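Putative lipoprotein (Bacteroides ovatus, PDB 3OQQ) is of unknown function but, as a putative lipoprotein that binds calcium, probably works outside the cytoplasm, anchored at the cell envelope. Local coordinates at residues A[64-69]-A[106-111]; A[20-25]-A[40-45]; A[190-195]-A[270-275]. One frame throughout, in Å; residues are numbered along the deposited sequence. Where two conformers were deposited one is given.

The three contacts join parts of a beta-rich chain by chemistry that differs with their place in the fold. Contact 1, whose centre lies about 33 Å from the chain's centre and which is only partly buried, ties a loop to the end of strand 59-65 through a tyrosine-carboxylate hydrogen bond and a single bridge. Contact 2 is buried and joins strands 23-26 and 36-41 of a hairpin, with aliphatic packing and a bulge. The two touch: Asn65 and Val110 of contact 1 reach Ser20 and Thr21 of contact 2, and strands 59-65 and 23-26 are neighbours. Contact 3, also buried, lies beyond the chain's centre in a separate six-stranded sheet, where regular antiparallel pairing dominates.

Contact 1 of 3, residues A[64-69]-A[106-111]; sequences YNTVSG and PEDAVQ
Tyr64 and Asp108 each hold CG between the backbone N and the carbonyl carbon (chi1 69° and 65°). Across the contact Tyr64 OH donates to the syn lone pair of Asp108 OD1 at 2.6 Å, a short bond made at the edge of the ring, with the carboxylate plane turned 62° from it. Pro106 comes from another side: its CD lies over one ring face, 4.2 Å from the centroid of the Tyr64 ring, as a CH-pi contact, while CG packs against CZ. Ala109 CB approaches the ring obliquely, 3.5 Å from Tyr64 CD2. A phenylalanine here would lack the hydroxyl, and would probably leave the Asp108 carboxylate without this mate and the end of the ring less firmly held against Pro106. Beside the ring the backbones form a single bridge, Thr66 with Ala109: Val110 N bonds to Asn65 O at 2.8 Å, and Val67 N to Asp108 O at 2.9 Å. Thr66 opens a type I turn that runs to Gly69, and Ala109 closes one that starts at Pro106. The contact thus fastens the loop between strands 96-104 and 122-131 to the end of strand 59-65, with strand 71-80 alongside, where Ala72 touches both Tyr64 and Thr66.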
loop_
_atom_site.group_PDB
_atom_site.type_symbol
_atom_site.label_atom_id
_atom_site.label_comp_id
_atom_site.label_asym_id
_atom_site.label_seq_id
_atom_site.Cartn_x
_atom_site.Cartn_y
_atom_site.Cartn_z
ATOM N N TYR A 64 10.049 19.534 -13.455
ATOM C CA TYR A 64 10.300 20.822 -12.833
ATOM C C TYR A 64 9.725 21.983 -13.657
ATOM O O TYR A 64 9.568 21.874 -14.876
ATOM C CB TYR A 64 11.818 21.016 -12.615
ATOM C CG TYR A 64 12.638 21.206 -13.885
ATOM C CD1 TYR A 64 13.196 20.116 -14.547
ATOM C CD2 TYR A 64 12.940 22.483 -14.361
ATOM C CE1 TYR A 64 13.996 20.288 -15.676
ATOM C CE2 TYR A 64 13.739 22.667 -15.487
ATOM C CZ TYR A 64 14.271 21.566 -16.136
ATOM O OH TYR A 64 15.059 21.738 -17.243
ATOM N N ASN A 65 9.464 23.107 -12.973
ATOM C CA ASN A 65 8.973 24.345 -13.554
ATOM C C ASN A 65 10.127 25.120 -14.108
ATOM O O ASN A 65 11.136 25.312 -13.418
ATOM C CB ASN A 65 8.231 25.180 -12.493
ATOM C CG ASN A 65 7.043 24.460 -11.929
ATOM O OD1 ASN A 65 6.244 23.904 -12.666
ATOM N ND2 ASN A 65 6.918 24.403 -10.616
ATOM N N THR A 66 9.991 25.564 -15.359
ATOM C CA THR A 66 11.021 26.337 -16.019
ATOM C C THR A 66 10.800 27.804 -15.786
ATOM O O THR A 66 9.700 28.226 -15.421
ATOM C CB THR A 66 11.070 26.050 -17.529
ATOM O OG1 THR A 66 9.900 26.587 -18.156
ATOM C CG2 THR A 66 11.305 24.558 -17.873
ATOM N N VAL A 67 11.850 28.577 -16.055
ATOM C CA VAL A 67 11.880 30.027 -15.915
ATOM C C VAL A 67 10.873 30.685 -16.907
ATOM O O VAL A 67 10.500 31.838 -16.716
ATOM C CB VAL A 67 13.344 30.533 -16.087
ATOM C CG1 VAL A 67 13.819 30.482 -17.545
ATOM C CG2 VAL A 67 13.543 31.915 -15.477
ATOM N N SER A 68 10.422 29.946 -17.947
ATOM C CA SER A 68 9.466 30.449 -18.941
ATOM C C SER A 68 8.002 30.124 -18.561
ATOM O O SER A 68 7.089 30.685 -19.167
ATOM C CB SER A 68 9.781 29.902 -20.329
ATOM O OG SER A 68 9.452 28.526 -20.421
ATOM N N GLY A 69 7.790 29.255 -17.575
ATOM C CA GLY A 69 6.446 28.886 -17.150
ATOM C C GLY A 69 5.959 27.548 -17.684
ATOM O O GLY A 69 4.778 27.201 -17.550
ATOM N N PRO A 106 18.541 22.005 -13.270
ATOM C CA PRO A 106 19.073 22.579 -14.522
ATOM C C PRO A 106 19.031 24.106 -14.470
ATOM O O PRO A 106 18.294 24.668 -13.661
ATOM C CB PRO A 106 18.117 22.020 -15.588
ATOM C CG PRO A 106 17.556 20.788 -14.970
ATOM C CD PRO A 106 17.343 21.188 -13.549
ATOM N N GLU A 107 19.826 24.774 -15.304
ATOM C CA GLU A 107 19.938 26.237 -15.297
ATOM C C GLU A 107 18.656 26.972 -15.744
ATOM O O GLU A 107 18.513 28.156 -15.439
ATOM C CB GLU A 107 21.123 26.690 -16.167
ATOM C CG GLU A 107 22.494 26.454 -15.540
ATOM C CD GLU A 107 22.793 27.092 -14.192
ATOM O OE1 GLU A 107 22.249 28.184 -13.899
ATOM O OE2 GLU A 107 23.594 26.502 -13.433
ATOM N N ASP A 108 17.749 26.294 -16.466
ATOM C CA ASP A 108 16.490 26.887 -16.907
ATOM C C ASP A 108 15.334 26.628 -15.893
ATOM O O ASP A 108 14.179 26.916 -16.195
ATOM C CB ASP A 108 16.120 26.351 -18.304
ATOM C CG ASP A 108 15.821 24.866 -18.376
ATOM O OD1 ASP A 108 16.109 24.145 -17.397
ATOM O OD2 ASP A 108 15.252 24.440 -19.369
ATOM N N ALA A 109 15.644 26.093 -14.700
ATOM C CA ALA A 109 14.630 25.801 -13.694
ATOM C C ALA A 109 14.271 27.031 -12.880
ATOM O O ALA A 109 15.078 27.977 -12.798
ATOM C CB ALA A 109 15.128 24.714 -12.762
ATOM N N VAL A 110 13.070 27.004 -12.233
ATOM C CA VAL A 110 12.702 28.053 -11.275
ATOM C C VAL A 110 13.684 27.886 -10.096
ATOM O O VAL A 110 13.745 26.805 -9.490
ATOM C CB VAL A 110 11.215 28.057 -10.810
ATOM C CG1 VAL A 110 11.010 29.084 -9.680
ATOM C CG2 VAL A 110 10.282 28.363 -11.979
ATOM N N GLN A 111 14.506 28.905 -9.861
ATOM C CA GLN A 111 15.537 28.872 -8.826
ATOM C C GLN A 111 14.936 29.068 -7.426
ATOM O O GLN A 111 14.065 29.925 -7.244
ATOM C CB GLN A 111 16.636 29.897 -9.112
ATOM C CG GLN A 111 17.440 29.583 -10.389
ATOM C CD GLN A 111 18.103 28.213 -10.351
ATOM O OE1 GLN A 111 18.899 27.898 -9.459
ATOM N NE2 GLN A 111 17.771 27.359 -11.305
#

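Contact 2 of 3, residues A[20-25]-A[40-45]; sequences STLVNV and DVLVKD
A G1 beta bulge marks the hairpin of strands 23-26 and 36-41: Asp40 and Val41 both face Val23 across the antiparallel pair, and Asp40 has the positive phi (45°) of the first residue of such a bulge. Val23 and Val41 form a hydrogen-bonded pair, with Val23 N giving to Val41 O at 2.9 Å and Val41 N returning to Val23 O at 3.0 Å, the latter nearly straight (178°) and on a lone pair. Asp40 N donates to Asn24 OD1 at 3.0 Å. The aliphatic groups pack around this frame. Leu22 spreads its two methyls over Asp40 and Leu42: CD1 meets Asp40 CB, whereas CD2 lies 3.7 Å from Leu42 CB. Val23 CG2 reaches Val43 CG2 at 3.7 Å, the two side chains crossing at about a right angle. Farther along, where the two chains part, a water takes over, donating to Thr21 O at 2.7 Å and accepting from Val43 N at 2.8 Å. Asp40 N lies near Val23 O but at a poor angle for a bond, and Asn24 OD1 is the acceptor it uses. Direct pairing thus gives way to side-chain and water bonds: the valines and leucines are buried, while the Asn24-Asp40 bond joins two partly exposed residues.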
loop_
_atom_site.group_PDB
_atom_site.type_symbol
_atom_site.label_atom_id
_atom_site.label_comp_id
_atom_site.label_asym_id
_atom_site.label_seq_id
_atom_site.Cartn_x
_atom_site.Cartn_y
_atom_site.Cartn_z
ATOM N N SER A 20 6.791 26.986 -6.590
ATOM C CA SER A 20 7.168 26.793 -7.993
ATOM C C SER A 20 8.598 26.232 -8.186
ATOM O O SER A 20 8.860 25.689 -9.248
ATOM C CB SER A 20 7.006 28.086 -8.784
ATOM O OG SER A 20 7.823 29.123 -8.270
ATOM N N THR A 21 9.496 26.300 -7.170
ATOM C CA THR A 21 10.850 25.758 -7.357
ATOM C C THR A 21 10.920 24.281 -7.027
ATOM O O THR A 21 11.837 23.582 -7.488
ATOM C CB THR A 21 11.892 26.524 -6.534
ATOM O OG1 THR A 21 13.178 26.187 -7.065
ATOM C CG2 THR A 21 11.858 26.160 -5.029
ATOM N N LEU A 22 9.988 23.809 -6.193
ATOM C CA LEU A 22 9.977 22.420 -5.747
ATOM C C LEU A 22 9.744 21.475 -6.926
ATOM O O LEU A 22 9.118 21.854 -7.927
ATOM C CB LEU A 22 8.942 22.215 -4.640
ATOM C CG LEU A 22 8.976 23.251 -3.510
ATOM C CD1 LEU A 22 7.869 23.005 -2.538
ATOM C CD2 LEU A 22 10.292 23.226 -2.787
ATOM N N VAL A 23 10.332 20.272 -6.840
ATOM C CA VAL A 23 10.289 19.323 -7.946
ATOM C C VAL A 23 9.526 18.037 -7.568
ATOM O O VAL A 23 9.365 17.711 -6.394
ATOM C CB VAL A 23 11.725 19.007 -8.484
ATOM C CG1 VAL A 23 12.418 20.274 -9.002
ATOM C CG2 VAL A 23 12.592 18.308 -7.429
ATOM N N ASN A 24 9.117 17.290 -8.589
ATOM C CA ASN A 24 8.454 16.007 -8.417
ATOM C C ASN A 24 9.284 14.939 -9.097
ATOM O O ASN A 24 9.792 15.182 -10.183
ATOM C CB ASN A 24 7.049 16.071 -8.974
ATOM C CG ASN A 24 6.175 17.009 -8.191
ATOM O OD1 ASN A 24 6.117 16.968 -6.964
ATOM N ND2 ASN A 24 5.517 17.912 -8.878
ATOM N N VAL A 25 9.484 13.789 -8.427
ATOM C CA VAL A 25 10.280 12.675 -8.955
ATOM C C VAL A 25 9.344 11.489 -9.194
ATOM O O VAL A 25 8.563 11.139 -8.303
ATOM C CB VAL A 25 11.465 12.318 -8.025
ATOM C CG1 VAL A 25 12.307 11.178 -8.607
ATOM C CG2 VAL A 25 12.329 13.556 -7.740
ATOM N N ASP A 40 7.108 17.633 -4.164
ATOM C CA ASP A 40 7.429 18.969 -3.638
ATOM C C ASP A 40 8.792 19.010 -2.900
ATOM O O ASP A 40 8.884 19.471 -1.762
ATOM C CB ASP A 40 6.270 19.479 -2.736
ATOM C CG ASP A 40 5.010 19.810 -3.528
ATOM O OD1 ASP A 40 5.135 20.380 -4.637
ATOM O OD2 ASP A 40 3.902 19.526 -3.029
ATOM N N VAL A 41 9.844 18.547 -3.597
ATOM C CA VAL A 41 11.226 18.442 -3.119
ATOM C C VAL A 41 12.007 19.700 -3.424
ATOM O O VAL A 41 12.072 20.111 -4.578
ATOM C CB VAL A 41 11.912 17.221 -3.796
ATOM C CG1 VAL A 41 13.327 17.000 -3.276
ATOM C CG2 VAL A 41 11.068 15.969 -3.631
ATOM N N LEU A 42 12.647 20.275 -2.406
ATOM C CA LEU A 42 13.508 21.437 -2.599
ATOM C C LEU A 42 14.904 20.936 -2.980
ATOM O O LEU A 42 15.469 20.093 -2.273
ATOM C CB LEU A 42 13.536 22.303 -1.322
ATOM C CG LEU A 42 14.613 23.381 -1.205
ATOM C CD1 LEU A 42 14.427 24.480 -2.243
ATOM C CD2 LEU A 42 14.621 23.966 0.176
ATOM N N VAL A 43 15.445 21.430 -4.103
ATOM C CA VAL A 43 16.788 21.059 -4.552
ATOM C C VAL A 43 17.621 22.317 -4.572
ATOM O O VAL A 43 17.531 23.099 -5.511
ATOM C CB VAL A 43 16.837 20.311 -5.917
ATOM C CG1 VAL A 43 18.260 19.850 -6.238
ATOM C CG2 VAL A 43 15.877 19.126 -5.945
ATOM N N LYS A 44 18.406 22.528 -3.510
ATOM C CA LYS A 44 19.333 23.654 -3.381
ATOM C C LYS A 44 20.711 23.064 -3.658
ATOM O O LYS A 44 21.207 22.255 -2.867
ATOM C CB LYS A 44 19.217 24.327 -2.001
ATOM C CG LYS A 44 19.970 25.648 -1.896
ATOM C CD LYS A 44 20.354 25.963 -0.460
ATOM C CE LYS A 44 21.347 27.100 -0.392
ATOM N NZ LYS A 44 22.023 27.159 0.929
ATOM N N ASP A 45 21.267 23.396 -4.839
ATOM C CA ASP A 45 22.535 22.911 -5.403
ATOM C C ASP A 45 22.330 21.436 -5.809
ATOM O O ASP A 45 21.972 21.158 -6.961
ATOM C CB ASP A 45 23.745 23.120 -4.452
ATOM C CG ASP A 45 23.794 24.477 -3.761
ATOM O OD1 ASP A 45 23.811 25.510 -4.473
ATOM O OD2 ASP A 45 23.825 24.506 -2.511
HETATM O O HOH W 1 13.980 22.947 -5.962
#

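Contact 3 of 3, residues A[190-195]-A[270-275]; sequences PTVLGV and TLDGLT
Leu193 and Leu271 lie side by side, pointing the same way from one face of the sheet, with Leu193 CD1 at 4.0 Å from Leu271 CB. Leu274 joins them from past the strand end, crossing Leu193 at about a right angle: its CD2 meets Leu193 CD2, and its CD1 rests 3.6 Å from Val192 C. On the other face Val192, with CG1 anti to the backbone N (chi1 -176°), sends its two methyls apart. CG1 packs on Thr270 CB at 3.7 Å, and CG2 leans toward the Asp272 carboxylate, 3.6 Å from OD1. Gly194 sits across from Thr270, where a beta carbon would come tight against Thr270 CG2. In the sheet itself the Leu193 and Leu271 backbones make the hydrogen-bonded pair, Leu271 N to Leu193 O at 2.8 Å and Leu193 N to Leu271 O at 3.1 Å. Beyond it Thr191 O gathers the turn: it accepts from Leu274 N at 3.3 Å, weakly from Gly273 N, and from a water that also takes the N-H of Thr275. Strand 190-198 runs between strands 266-272 and 333-339, with a classic bulge at Thr191 and Val192 opposite Lys338. By its leucine face the six-stranded sheet packs on Val150 and Val182 of strands 150-161 and 173-184.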
loop_
_atom_site.group_PDB
_atom_site.type_symbol
_atom_site.label_atom_id
_atom_site.label_comp_id
_atom_site.label_asym_id
_atom_site.label_seq_id
_atom_site.Cartn_x
_atom_site.Cartn_y
_atom_site.Cartn_z
ATOM N N PRO A 190 -13.602 -14.406 3.273
ATOM C CA PRO A 190 -12.862 -13.211 3.758
ATOM C C PRO A 190 -13.804 -12.183 4.395
ATOM O O PRO A 190 -14.902 -11.969 3.907
ATOM C CB PRO A 190 -12.210 -12.646 2.490
ATOM C CG PRO A 190 -12.175 -13.789 1.526
ATOM C CD PRO A 190 -13.423 -14.585 1.818
ATOM N N THR A 191 -13.390 -11.581 5.508
ATOM C CA THR A 191 -14.229 -10.633 6.231
ATOM C C THR A 191 -13.524 -9.299 6.455
ATOM O O THR A 191 -14.192 -8.279 6.559
ATOM C CB THR A 191 -14.645 -11.232 7.588
ATOM O OG1 THR A 191 -13.470 -11.647 8.282
ATOM C CG2 THR A 191 -15.609 -12.426 7.449
ATOM N N VAL A 192 -12.191 -9.323 6.624
ATOM C CA VAL A 192 -11.407 -8.133 6.963
ATOM C C VAL A 192 -10.142 -8.047 6.117
ATOM O O VAL A 192 -9.589 -9.070 5.729
ATOM C CB VAL A 192 -11.013 -8.128 8.491
ATOM C CG1 VAL A 192 -10.279 -6.839 8.884
ATOM C CG2 VAL A 192 -12.217 -8.350 9.415
ATOM N N LEU A 193 -9.695 -6.807 5.838
ATOM C CA LEU A 193 -8.395 -6.466 5.275
ATOM C C LEU A 193 -7.786 -5.452 6.234
ATOM O O LEU A 193 -8.510 -4.768 6.956
ATOM C CB LEU A 193 -8.411 -5.977 3.828
ATOM C CG LEU A 193 -9.064 -4.644 3.470
ATOM C CD1 LEU A 193 -8.099 -3.497 3.611
ATOM C CD2 LEU A 193 -9.516 -4.673 2.040
ATOM N N GLY A 194 -6.478 -5.379 6.279
ATOM C CA GLY A 194 -5.843 -4.424 7.177
ATOM C C GLY A 194 -4.359 -4.274 6.957
ATOM O O GLY A 194 -3.774 -4.891 6.058
ATOM N N VAL A 195 -3.738 -3.475 7.817
ATOM C CA VAL A 195 -2.307 -3.238 7.737
ATOM C C VAL A 195 -1.812 -2.891 9.122
ATOM O O VAL A 195 -2.515 -2.275 9.908
ATOM C CB VAL A 195 -1.923 -2.126 6.675
ATOM C CG1 VAL A 195 -2.486 -0.746 7.038
ATOM C CG2 VAL A 195 -0.406 -2.049 6.442
ATOM N N THR A 270 -7.820 -1.813 10.437
ATOM C CA THR A 270 -8.640 -2.869 9.827
ATOM C C THR A 270 -9.901 -2.294 9.168
ATOM O O THR A 270 -10.548 -1.405 9.721
ATOM C CB THR A 270 -9.032 -3.956 10.823
ATOM O OG1 THR A 270 -9.741 -3.354 11.892
ATOM C CG2 THR A 270 -7.835 -4.753 11.351
ATOM N N LEU A 271 -10.240 -2.841 7.996
ATOM C CA LEU A 271 -11.445 -2.566 7.249
ATOM C C LEU A 271 -12.265 -3.840 7.234
ATOM O O LEU A 271 -11.901 -4.813 6.564
ATOM C CB LEU A 271 -11.129 -2.082 5.827
ATOM C CG LEU A 271 -12.367 -1.837 4.930
ATOM C CD1 LEU A 271 -13.314 -0.761 5.538
ATOM C CD2 LEU A 271 -11.945 -1.457 3.547
ATOM N N ASP A 272 -13.334 -3.854 8.037
ATOM C CA ASP A 272 -14.246 -4.996 8.198
ATOM C C ASP A 272 -15.483 -4.740 7.328
ATOM O O ASP A 272 -15.704 -3.589 6.929
ATOM C CB ASP A 272 -14.576 -5.108 9.688
ATOM C CG ASP A 272 -15.259 -6.364 10.210
ATOM O OD1 ASP A 272 -15.660 -7.231 9.379
ATOM O OD2 ASP A 272 -15.419 -6.468 11.422
ATOM N N GLY A 273 -16.224 -5.794 6.966
ATOM C CA GLY A 273 -17.413 -5.646 6.114
ATOM C C GLY A 273 -17.317 -6.192 4.704
ATOM O O GLY A 273 -18.272 -6.074 3.908
ATOM N N LEU A 274 -16.145 -6.797 4.375
ATOM C CA LEU A 274 -15.866 -7.377 3.065
ATOM C C LEU A 274 -16.911 -8.405 2.643
ATOM O O LEU A 274 -17.207 -8.504 1.459
ATOM C CB LEU A 274 -14.467 -8.042 3.026
ATOM C CG LEU A 274 -13.245 -7.189 3.308
ATOM C CD1 LEU A 274 -11.941 -8.015 2.980
ATOM C CD2 LEU A 274 -13.308 -5.854 2.531
ATOM N N THR A 275 -17.461 -9.171 3.600
ATOM C CA THR A 275 -18.479 -10.192 3.305
ATOM C C THR A 275 -19.792 -9.576 2.710
ATOM O O THR A 275 -20.559 -10.286 2.044
ATOM C CB THR A 275 -18.761 -10.995 4.587
ATOM O OG1 THR A 275 -19.264 -12.273 4.247
ATOM C CG2 THR A 275 -19.697 -10.280 5.583
HETATM O O HOH W 2 -16.887 -8.864 6.490
#